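PDB 4OZU: coronin from Toxoplasma gondii, which probably binds actin filaments and is represented here by its WD40 domain, one part of a longer protein. Local coordinates for residues D84-F90 against S135-A141; L176-W182 against C219-D225. One frame throughout, in Å; residues are numbered along the deposited sequence. Where two conformers were deposited one is given.

Interaction 1: residues D84-F90 against S135-A141; sequences DTNFSPF and SAEWNPA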
ATOM      1  N   ASP A  84      -2.655  -2.775  10.597  1.00 22.50           N
ATOM      2  CA  ASP A  84      -1.942  -2.584   9.344  1.00 19.97           C
ATOM      3  C   ASP A  84      -0.690  -3.447   9.328  1.00 27.89           C
ATOM      4  O   ASP A  84      -0.106  -3.746  10.367  1.00 23.74           O
ATOM      5  CB  ASP A  84      -1.567  -1.107   9.134  1.00 21.55           C
ATOM      6  CG  ASP A  84      -1.143  -0.801   7.696  1.00 27.87           C
ATOM      7  OD1 ASP A  84      -1.538  -1.558   6.780  1.00 29.38           O
ATOM      8  OD2 ASP A  84      -0.423   0.208   7.475  1.00 24.41           O
ATOM      9  N   THR A  85      -0.287  -3.839   8.130  1.00 20.48           N
ATOM     10  CA  THR A  85       0.888  -4.673   7.937  1.00 23.05           C
ATOM     11  C   THR A  85       1.578  -4.194   6.669  1.00 19.23           C
ATOM     12  O   THR A  85       0.908  -3.901   5.689  1.00 23.15           O
ATOM     13  CB  THR A  85       0.538  -6.176   7.780  1.00 23.47           C
ATOM     14  OG1 THR A  85      -0.218  -6.631   8.911  1.00 27.17           O
ATOM     15  CG2 THR A  85       1.800  -7.003   7.658  1.00 24.57           C
ATOM     16  N   ASN A  86       2.904  -4.119   6.684  1.00 21.49           N
ATOM     17  CA  ASN A  86       3.656  -3.790   5.475  1.00 21.39           C
ATOM     18  C   ASN A  86       5.045  -4.408   5.498  1.00 22.18           C
ATOM     19  O   ASN A  86       5.783  -4.272   6.472  1.00 21.08           O
ATOM     20  CB  ASN A  86       3.765  -2.274   5.287  1.00 23.39           C
ATOM     21  CG  ASN A  86       2.633  -1.704   4.443  1.00 25.65           C
ATOM     22  OD1 ASN A  86       2.395  -2.147   3.315  1.00 23.78           O
ATOM     23  ND2 ASN A  86       1.923  -0.728   4.992  1.00 23.79           N
ATOM     24  N   PHE A  87       5.389  -5.101   4.419  1.00 20.51           N
ATOM     25  CA  PHE A  87       6.747  -5.587   4.232  1.00 20.24           C
ATOM     26  C   PHE A  87       7.707  -4.443   3.928  1.00 20.04           C
ATOM     27  O   PHE A  87       7.316  -3.426   3.345  1.00 21.49           O
ATOM     28  CB  PHE A  87       6.798  -6.604   3.099  1.00 19.48           C
ATOM     29  CG  PHE A  87       6.188  -7.927   3.451  1.00 19.62           C
ATOM     30  CD1 PHE A  87       6.941  -8.899   4.079  1.00 20.90           C
ATOM     31  CD2 PHE A  87       4.858  -8.192   3.169  1.00 18.92           C
ATOM     32  CE1 PHE A  87       6.385 -10.117   4.411  1.00 21.26           C
ATOM     33  CE2 PHE A  87       4.296  -9.416   3.500  1.00 21.43           C
ATOM     34  CZ  PHE A  87       5.064 -10.375   4.121  1.00 24.74           C
ATOM     35  N   SER A  88       8.962  -4.614   4.324  1.00 22.43           N
ATOM     36  CA  SER A  88      10.007  -3.675   3.945  1.00 22.20           C
ATOM     37  C   SER A  88      10.139  -3.612   2.430  1.00 23.16           C
ATOM     38  O   SER A  88       9.977  -4.623   1.751  1.00 18.81           O
ATOM     39  CB  SER A  88      11.347  -4.080   4.542  1.00 21.12           C
ATOM     40  OG  SER A  88      12.402  -3.361   3.928  1.00 20.28           O
ATOM     41  N   PRO A  89      10.445  -2.428   1.891  1.00 21.69           N
ATOM     42  CA  PRO A  89      10.683  -2.353   0.446  1.00 18.76           C
ATOM     43  C   PRO A  89      11.977  -3.021   0.002  1.00 17.94           C
ATOM     44  O   PRO A  89      12.172  -3.228  -1.202  1.00 19.11           O
ATOM     45  CB  PRO A  89      10.763  -0.838   0.176  1.00 19.33           C
ATOM     46  CG  PRO A  89      10.243  -0.175   1.389  1.00 23.23           C
ATOM     47  CD  PRO A  89      10.499  -1.105   2.527  1.00 22.67           C
ATOM     48  N   PHE A  90      12.859  -3.327   0.949  1.00 20.17           N
ATOM     49  CA  PHE A  90      14.218  -3.748   0.616  1.00 22.19           C
ATOM     50  C   PHE A  90      14.597  -5.136   1.112  1.00 25.22           C
ATOM     51  O   PHE A  90      15.283  -5.876   0.422  1.00 24.41           O
ATOM     52  CB  PHE A  90      15.199  -2.733   1.179  1.00 19.24           C
ATOM     53  CG  PHE A  90      14.802  -1.315   0.906  1.00 19.88           C
ATOM     54  CD1 PHE A  90      14.747  -0.838  -0.395  1.00 20.84           C
ATOM     55  CD2 PHE A  90      14.474  -0.463   1.944  1.00 20.26           C
ATOM     56  CE1 PHE A  90      14.372   0.459  -0.645  1.00 18.09           C
ATOM     57  CE2 PHE A  90      14.107   0.843   1.691  1.00 22.76           C
ATOM     58  CZ  PHE A  90      14.053   1.299   0.401  1.00 16.93           C
ATOM     59  N   SER A 135      -1.635   2.733  10.936  1.00 24.28           N
ATOM     60  CA  SER A 135      -0.803   2.541   9.765  1.00 23.43           C
ATOM     61  C   SER A 135       0.657   2.398  10.148  1.00 22.75           C
ATOM     62  O   SER A 135       1.093   2.894  11.178  1.00 24.07           O
ATOM     63  CB  SER A 135      -0.979   3.703   8.786  1.00 30.59           C
ATOM     64  OG  SER A 135      -0.573   4.926   9.365  1.00 38.24           O
ATOM     65  N   ALA A 136       1.399   1.692   9.304  1.00 20.11           N
ATOM     66  CA  ALA A 136       2.835   1.558   9.450  1.00 19.55           C
ATOM     67  C   ALA A 136       3.403   1.453   8.043  1.00 19.65           C
ATOM     68  O   ALA A 136       3.265   0.419   7.392  1.00 23.92           O
ATOM     69  CB  ALA A 136       3.195   0.346  10.279  1.00 23.88           C
ATOM     70  N   GLU A 137       4.021   2.535   7.583  1.00 20.54           N
ATOM     71  CA  GLU A 137       4.491   2.636   6.204  1.00 21.75           C
ATOM     72  C   GLU A 137       5.988   2.915   6.120  1.00 17.52           C
ATOM     73  O   GLU A 137       6.503   3.870   6.717  1.00 18.96           O
ATOM     74  CB  GLU A 137       3.726   3.736   5.468  1.00 23.31           C
ATOM     75  CG  GLU A 137       2.256   3.417   5.214  1.00 24.96           C
ATOM     76  CD  GLU A 137       2.023   2.561   3.980  1.00 37.28           C
ATOM     77  OE1 GLU A 137       2.949   2.414   3.154  1.00 31.51           O
ATOM     78  OE2 GLU A 137       0.898   2.037   3.834  1.00 31.68           O
ATOM     79  N   TRP A 138       6.672   2.080   5.351  1.00 20.29           N
ATOM     80  CA  TRP A 138       8.103   2.212   5.148  1.00 19.77           C
ATOM     81  C   TRP A 138       8.426   3.259   4.099  1.00 22.55           C
ATOM     82  O   TRP A 138       7.782   3.318   3.049  1.00 20.40           O
ATOM     83  CB  TRP A 138       8.705   0.887   4.690  1.00 19.46           C
ATOM     84  CG  TRP A 138       8.584  -0.250   5.636  1.00 19.52           C
ATOM     85  CD1 TRP A 138       7.636  -1.234   5.626  1.00 23.19           C
ATOM     86  CD2 TRP A 138       9.477  -0.563   6.706  1.00 18.06           C
ATOM     87  NE1 TRP A 138       7.879  -2.135   6.637  1.00 21.56           N
ATOM     88  CE2 TRP A 138       9.002  -1.744   7.314  1.00 22.50           C
ATOM     89  CE3 TRP A 138      10.632   0.042   7.212  1.00 22.59           C
ATOM     90  CZ2 TRP A 138       9.643  -2.330   8.398  1.00 23.43           C
ATOM     91  CZ3 TRP A 138      11.260  -0.538   8.300  1.00 21.60           C
ATOM     92  CH2 TRP A 138      10.765  -1.713   8.880  1.00 22.93           C
ATOM     93  N   ASN A 139       9.456   4.048   4.371  1.00 18.34           N
ATOM     94  CA  ASN A 139      10.002   4.955   3.382  1.00 17.49           C
ATOM     95  C   ASN A 139      10.492   4.157   2.174  1.00 22.16           C
ATOM     96  O   ASN A 139      11.220   3.182   2.338  1.00 19.36           O
ATOM     97  CB  ASN A 139      11.140   5.770   3.992  1.00 16.91           C
ATOM     98  CG  ASN A 139      11.580   6.906   3.100  1.00 19.87           C
ATOM     99  OD1 ASN A 139      12.048   6.688   1.977  1.00 19.88           O
ATOM    100  ND2 ASN A 139      11.428   8.128   3.590  1.00 20.87           N
ATOM    101  N   PRO A 140      10.089   4.559   0.960  1.00 20.33           N
ATOM    102  CA  PRO A 140      10.446   3.782  -0.235  1.00 16.37           C
ATOM    103  C   PRO A 140      11.879   3.993  -0.708  1.00 17.41           C
ATOM    104  O   PRO A 140      12.316   3.261  -1.589  1.00 19.18           O
ATOM    105  CB  PRO A 140       9.461   4.296  -1.287  1.00 21.56           C
ATOM    106  CG  PRO A 140       9.193   5.698  -0.877  1.00 22.21           C
ATOM    107  CD  PRO A 140       9.195   5.686   0.628  1.00 20.00           C
ATOM    108  N   ALA A 141      12.595   4.959  -0.136  1.00 17.18           N
ATOM    109  CA  ALA A 141      13.953   5.264  -0.584  1.00 18.74           C
ATOM    110  C   ALA A 141      15.001   5.058   0.499  1.00 21.67           C
ATOM    111  O   ALA A 141      16.178   4.867   0.193  1.00 22.17           O
ATOM    112  CB  ALA A 141      14.020   6.684  -1.093  1.00 24.74           C
TER
HETATM  113  O   HOH W   1      -0.938   2.095   5.743  0.99 29.34           O

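Interaction 2: residues L176-W182 against C219-D225; sequences LSAKWSW and CKCTWID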
ATOM      1  N   LEU A 176      -6.674   8.652   8.832  1.00 23.66           N
ATOM      2  CA  LEU A 176      -7.417   7.682   8.032  1.00 23.91           C
ATOM      3  C   LEU A 176      -6.514   7.044   6.978  1.00 22.68           C
ATOM      4  O   LEU A 176      -6.800   5.948   6.489  1.00 30.80           O
ATOM      5  CB  LEU A 176      -8.617   8.350   7.356  1.00 27.58           C
ATOM      6  CG  LEU A 176      -9.754   8.803   8.273  1.00 32.45           C
ATOM      7  CD1 LEU A 176     -10.740   9.663   7.511  1.00 58.99           C
ATOM      8  CD2 LEU A 176     -10.454   7.602   8.883  1.00 39.15           C
ATOM      9  N   SER A 177      -5.428   7.727   6.634  1.00 20.67           N
ATOM     10  CA  SER A 177      -4.425   7.154   5.745  1.00 20.58           C
ATOM     11  C   SER A 177      -3.133   7.947   5.846  1.00 23.96           C
ATOM     12  O   SER A 177      -3.139   9.121   6.221  1.00 23.34           O
ATOM     13  CB  SER A 177      -4.928   7.124   4.298  1.00 23.91           C
ATOM     14  OG  SER A 177      -4.911   8.414   3.716  1.00 26.16           O
ATOM     15  N   ALA A 178      -2.020   7.292   5.534  1.00 24.16           N
ATOM     16  CA  ALA A 178      -0.717   7.938   5.549  1.00 23.79           C
ATOM     17  C   ALA A 178       0.171   7.225   4.542  1.00 28.31           C
ATOM     18  O   ALA A 178       0.303   6.007   4.592  1.00 26.53           O
ATOM     19  CB  ALA A 178      -0.105   7.910   6.938  1.00 25.29           C
ATOM     20  N   LYS A 179       0.741   7.981   3.609  1.00 21.21           N
ATOM     21  CA  LYS A 179       1.533   7.410   2.527  1.00 21.75           C
ATOM     22  C   LYS A 179       2.751   8.280   2.227  1.00 19.04           C
ATOM     23  O   LYS A 179       2.690   9.498   2.340  1.00 16.55           O
ATOM     24  CB  LYS A 179       0.690   7.258   1.255  1.00 19.09           C
ATOM     25  CG  LYS A 179      -0.460   6.274   1.355  1.00 22.82           C
ATOM     26  CD  LYS A 179       0.026   4.837   1.259  1.00 36.12           C
ATOM     27  CE  LYS A 179      -1.110   3.859   1.500  1.00 49.76           C
ATOM     28  NZ  LYS A 179      -0.642   2.449   1.472  1.00 64.32           N
ATOM     29  N   TRP A 180       3.846   7.634   1.842  1.00 20.08           N
ATOM     30  CA  TRP A 180       5.081   8.320   1.467  1.00 16.23           C
ATOM     31  C   TRP A 180       5.152   8.685  -0.020  1.00 21.24           C
ATOM     32  O   TRP A 180       4.767   7.896  -0.890  1.00 19.36           O
ATOM     33  CB  TRP A 180       6.294   7.441   1.748  1.00 18.00           C
ATOM     34  CG  TRP A 180       6.667   7.216   3.154  1.00 21.19           C
ATOM     35  CD1 TRP A 180       6.376   6.125   3.923  1.00 22.23           C
ATOM     36  CD2 TRP A 180       7.471   8.074   3.956  1.00 18.99           C
ATOM     37  NE1 TRP A 180       6.938   6.267   5.170  1.00 19.70           N
ATOM     38  CE2 TRP A 180       7.619   7.457   5.213  1.00 21.11           C
ATOM     39  CE3 TRP A 180       8.075   9.314   3.738  1.00 18.79           C
ATOM     40  CZ2 TRP A 180       8.348   8.041   6.242  1.00 18.91           C
ATOM     41  CZ3 TRP A 180       8.793   9.889   4.757  1.00 17.91           C
ATOM     42  CH2 TRP A 180       8.928   9.254   5.996  1.00 18.92           C
ATOM     43  N   SER A 181       5.701   9.861  -0.300  1.00 18.47           N
ATOM     44  CA  SER A 181       6.133  10.210  -1.651  1.00 17.53           C
ATOM     45  C   SER A 181       7.179   9.226  -2.156  1.00 16.34           C
ATOM     46  O   SER A 181       7.998   8.741  -1.386  1.00 18.82           O
ATOM     47  CB  SER A 181       6.712  11.625  -1.664  1.00 17.43           C
ATOM     48  OG  SER A 181       7.366  11.898  -2.891  1.00 28.45           O
ATOM     49  N   TRP A 182       7.179   8.952  -3.460  1.00 17.14           N
ATOM     50  CA  TRP A 182       8.218   8.113  -4.039  1.00 18.91           C
ATOM     51  C   TRP A 182       9.592   8.778  -4.007  1.00 18.78           C
ATOM     52  O   TRP A 182      10.614   8.123  -4.205  1.00 22.66           O
ATOM     53  CB  TRP A 182       7.838   7.729  -5.465  1.00 24.28           C
ATOM     54  CG  TRP A 182       6.793   6.682  -5.449  1.00 21.45           C
ATOM     55  CD1 TRP A 182       5.446   6.865  -5.548  1.00 21.02           C
ATOM     56  CD2 TRP A 182       6.997   5.275  -5.269  1.00 22.31           C
ATOM     57  NE1 TRP A 182       4.798   5.656  -5.454  1.00 21.10           N
ATOM     58  CE2 TRP A 182       5.728   4.666  -5.279  1.00 21.79           C
ATOM     59  CE3 TRP A 182       8.130   4.471  -5.097  1.00 21.35           C
ATOM     60  CZ2 TRP A 182       5.561   3.290  -5.142  1.00 27.11           C
ATOM     61  CZ3 TRP A 182       7.959   3.102  -4.956  1.00 22.08           C
ATOM     62  CH2 TRP A 182       6.686   2.530  -4.976  1.00 26.88           C
ATOM     63  N   CYS A 219     -11.838   9.858   3.711  0.69 26.57           N
ATOM     64  CA  CYS A 219     -10.948  10.138   2.588  0.69 30.47           C
ATOM     65  C   CYS A 219      -9.681   9.297   2.703  0.69 27.27           C
ATOM     66  O   CYS A 219      -9.236   8.989   3.810  0.69 28.36           O
ATOM     67  CB  CYS A 219     -10.580  11.623   2.542  0.69 27.94           C
ATOM     68  SG  CYS A 219     -11.992  12.732   2.498  0.69 40.83           S
ATOM     69  N   LYS A 220      -9.112   8.916   1.561  1.00 22.44           N
ATOM     70  CA  LYS A 220      -7.890   8.118   1.540  1.00 21.81           C
ATOM     71  C   LYS A 220      -6.963   8.736   0.514  1.00 25.16           C
ATOM     72  O   LYS A 220      -7.431   9.305  -0.463  1.00 22.77           O
ATOM     73  CB  LYS A 220      -8.190   6.658   1.180  1.00 22.11           C
ATOM     74  CG  LYS A 220      -9.166   5.949   2.108  1.00 26.61           C
ATOM     75  CD  LYS A 220      -8.495   5.489   3.392  1.00 25.17           C
ATOM     76  CE  LYS A 220      -9.498   4.846   4.334  1.00 24.52           C
ATOM     77  NZ  LYS A 220      -8.876   4.305   5.582  1.00 33.66           N
ATOM     78  N   CYS A 221      -5.656   8.627   0.720  1.00 20.06           N
ATOM     79  CA  CYS A 221      -4.717   9.194  -0.234  1.00 16.67           C
ATOM     80  C   CYS A 221      -3.600   8.233  -0.596  1.00 15.46           C
ATOM     81  O   CYS A 221      -3.380   7.223   0.063  1.00 19.34           O
ATOM     82  CB  CYS A 221      -4.108  10.492   0.301  1.00 18.02           C
ATOM     83  SG  CYS A 221      -2.834  10.267   1.590  1.00 24.10           S
ATOM     84  N   THR A 222      -2.928   8.558  -1.691  1.00 16.54           N
ATOM     85  CA  THR A 222      -1.645   7.972  -2.019  1.00 16.30           C
ATOM     86  C   THR A 222      -0.914   8.958  -2.930  1.00 24.48           C
ATOM     87  O   THR A 222      -1.534   9.849  -3.509  1.00 22.04           O
ATOM     88  CB  THR A 222      -1.791   6.605  -2.695  1.00 23.25           C
ATOM     89  OG1 THR A 222      -0.527   5.930  -2.685  1.00 24.12           O
ATOM     90  CG2 THR A 222      -2.293   6.753  -4.114  1.00 19.16           C
ATOM     91  N   TRP A 223       0.397   8.805  -3.054  1.00 19.46           N
ATOM     92  CA  TRP A 223       1.171   9.672  -3.925  1.00 18.86           C
ATOM     93  C   TRP A 223       1.130   9.158  -5.353  1.00 17.76           C
ATOM     94  O   TRP A 223       1.050   7.951  -5.575  1.00 22.16           O
ATOM     95  CB  TRP A 223       2.613   9.766  -3.440  1.00 17.72           C
ATOM     96  CG  TRP A 223       2.745  10.580  -2.216  1.00 17.56           C
ATOM     97  CD1 TRP A 223       2.506  10.176  -0.942  1.00 19.83           C
ATOM     98  CD2 TRP A 223       3.150  11.952  -2.140  1.00 15.83           C
ATOM     99  NE1 TRP A 223       2.739  11.211  -0.064  1.00 18.51           N
ATOM    100  CE2 TRP A 223       3.133  12.314  -0.777  1.00 16.97           C
ATOM    101  CE3 TRP A 223       3.529  12.908  -3.086  1.00 17.57           C
ATOM    102  CZ2 TRP A 223       3.480  13.587  -0.339  1.00 22.13           C
ATOM    103  CZ3 TRP A 223       3.871  14.177  -2.644  1.00 18.69           C
ATOM    104  CH2 TRP A 223       3.843  14.502  -1.283  1.00 21.95           C
ATOM    105  N   ILE A 224       1.171  10.082  -6.308  1.00 17.67           N
ATOM    106  CA  ILE A 224       1.222   9.728  -7.714  1.00 19.62           C
ATOM    107  C   ILE A 224       2.353  10.509  -8.385  1.00 18.05           C
ATOM    108  O   ILE A 224       2.164  11.147  -9.416  1.00 19.98           O
ATOM    109  CB  ILE A 224      -0.143   9.976  -8.412  1.00 19.22           C
ATOM    110  CG1 ILE A 224      -0.638  11.404  -8.147  1.00 21.80           C
ATOM    111  CG2 ILE A 224      -1.162   8.949  -7.931  1.00 18.61           C
ATOM    112  CD1 ILE A 224      -1.933  11.761  -8.855  1.00 23.49           C
ATOM    113  N   ASP A 225       3.532  10.458  -7.759  1.00 20.08           N
ATOM    114  CA  ASP A 225       4.768  10.911  -8.386  1.00 20.07           C
ATOM    115  C   ASP A 225       5.497   9.666  -8.923  1.00 23.11           C
ATOM    116  O   ASP A 225       4.872   8.835  -9.582  1.00 21.77           O
ATOM    117  CB  ASP A 225       5.622  11.758  -7.412  1.00 19.94           C
ATOM    118  CG  ASP A 225       5.889  11.083  -6.055  1.00 22.08           C
ATOM    119  OD1 ASP A 225       5.206  10.118  -5.657  1.00 18.88           O
ATOM    120  OD2 ASP A 225       6.800  11.566  -5.349  1.00 26.51           O
TER
HETATM  121  O   HOH W   2       2.474   6.656  -1.835  0.94 20.45           O
HETATM  122  O   HOH W   3       2.067   5.715  -4.450  1.00 19.56           O

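Interaction 1: residues D84-F90 against S135-A141
Neighbouring blades of a beta-propeller meet through their innermost strands, and here strands 84-87 and 135-138 run almost parallel, 12° apart with axes 6.0 Å distant. At that spacing no backbone-to-backbone hydrogen bond crosses the gap; each strand pairs within its own blade, as Asn86 does with Ala96 and Glu137 with Ala147. Side chains do the bridging instead. Asp84 OD2 accepts from Ala136 N at 3.0 Å, Asn86 ND2 donates to Ala136 O at 3.0 Å, and the indole Trp138 NE1 donates to Asn86 O, also at 3.0 Å. Ala136 thus has both backbone polar atoms satisfied by the adjacent blade. Charge is handled by water and by a third blade: the carboxylates of Asp84 and Glu137 approach to 4.3 Å between OD2 and OE2, water 1 donates to both atoms, and Glu137 also makes a salt bridge to Lys179. Apolar contact centres on Trp138, with Ser88 CA over the face of its five-membered ring, 3.8 Å from the centroid, and Pro89 CD 3.4 Å from Trp138 CB. Beyond the strands, the edge of the Phe90 ring meets Pro140 O, 3.3 Å from CZ. Both segments turn here in comparable ways, Ser88 OG accepting from Phe90 N in an ST turn and Asn139 OD1 from Ala141 N in an Asx turn. These two repeats are thus joined by side chains that bond to the neighbouring backbone, consistent with two separate sheets kept in a defined register.

Interaction 2: residues L176-W182 against C219-D225
Leu176 opens the interface by offering its carbonyl O to Lys220 NZ at 2.8 Å, an ammonium that also forms a salt bridge with Glu35. One residue on, Ser177 OG accepts from Cys221 N at 3.1 Å and is hydrogen-bonded to Thr190 of its own blade as well. Lys179 lays its CG 3.3 Å from Cys221 O while its amine leads off to Glu137; its carbonyl O receives Trp223 NE1 at 3.0 Å. Water 2 then links Trp180 O to Trp223 N. Ser181 places CB over the six-membered ring of Trp223, a CH-pi contact 3.6 Å from the centroid, and its OG donates to Asp225 OD2 at 2.5 Å. Finally, Trp182 N donates to Asp225 OD1 at 3.2 Å, and water 3 joins Trp182 NE1 to Trp223 O. Two inner strands only 4° from parallel, each belonging to a separate four-stranded antiparallel sheet, are typical of successive blades in a WD40 beta-propeller.

Interactions 1 and 2 are two examples of one principle, separated by one blade junction, both buried near the middle of the propeller and both joining the innermost strands of consecutive blades. They touch directly: Glu137 OE2 of interaction 1 and Lys179 NZ of interaction 2 form a salt bridge at 2.8 Å, and Trp180 NE1 probably donates to Glu137 O at 2.9 Å. An indole-to-carbonyl bond therefore recurs across three blade junctions, from Trp138, Trp180 and Trp223 to the preceding blade. What surrounds the recurring bond differs between the two contacts. The 84-90/135-141 contact adds proline and phenylalanine packing, whereas 176-182/219-225 buries more surface, 598 against 484 Å², and ends in an aspartate bound by serine and backbone.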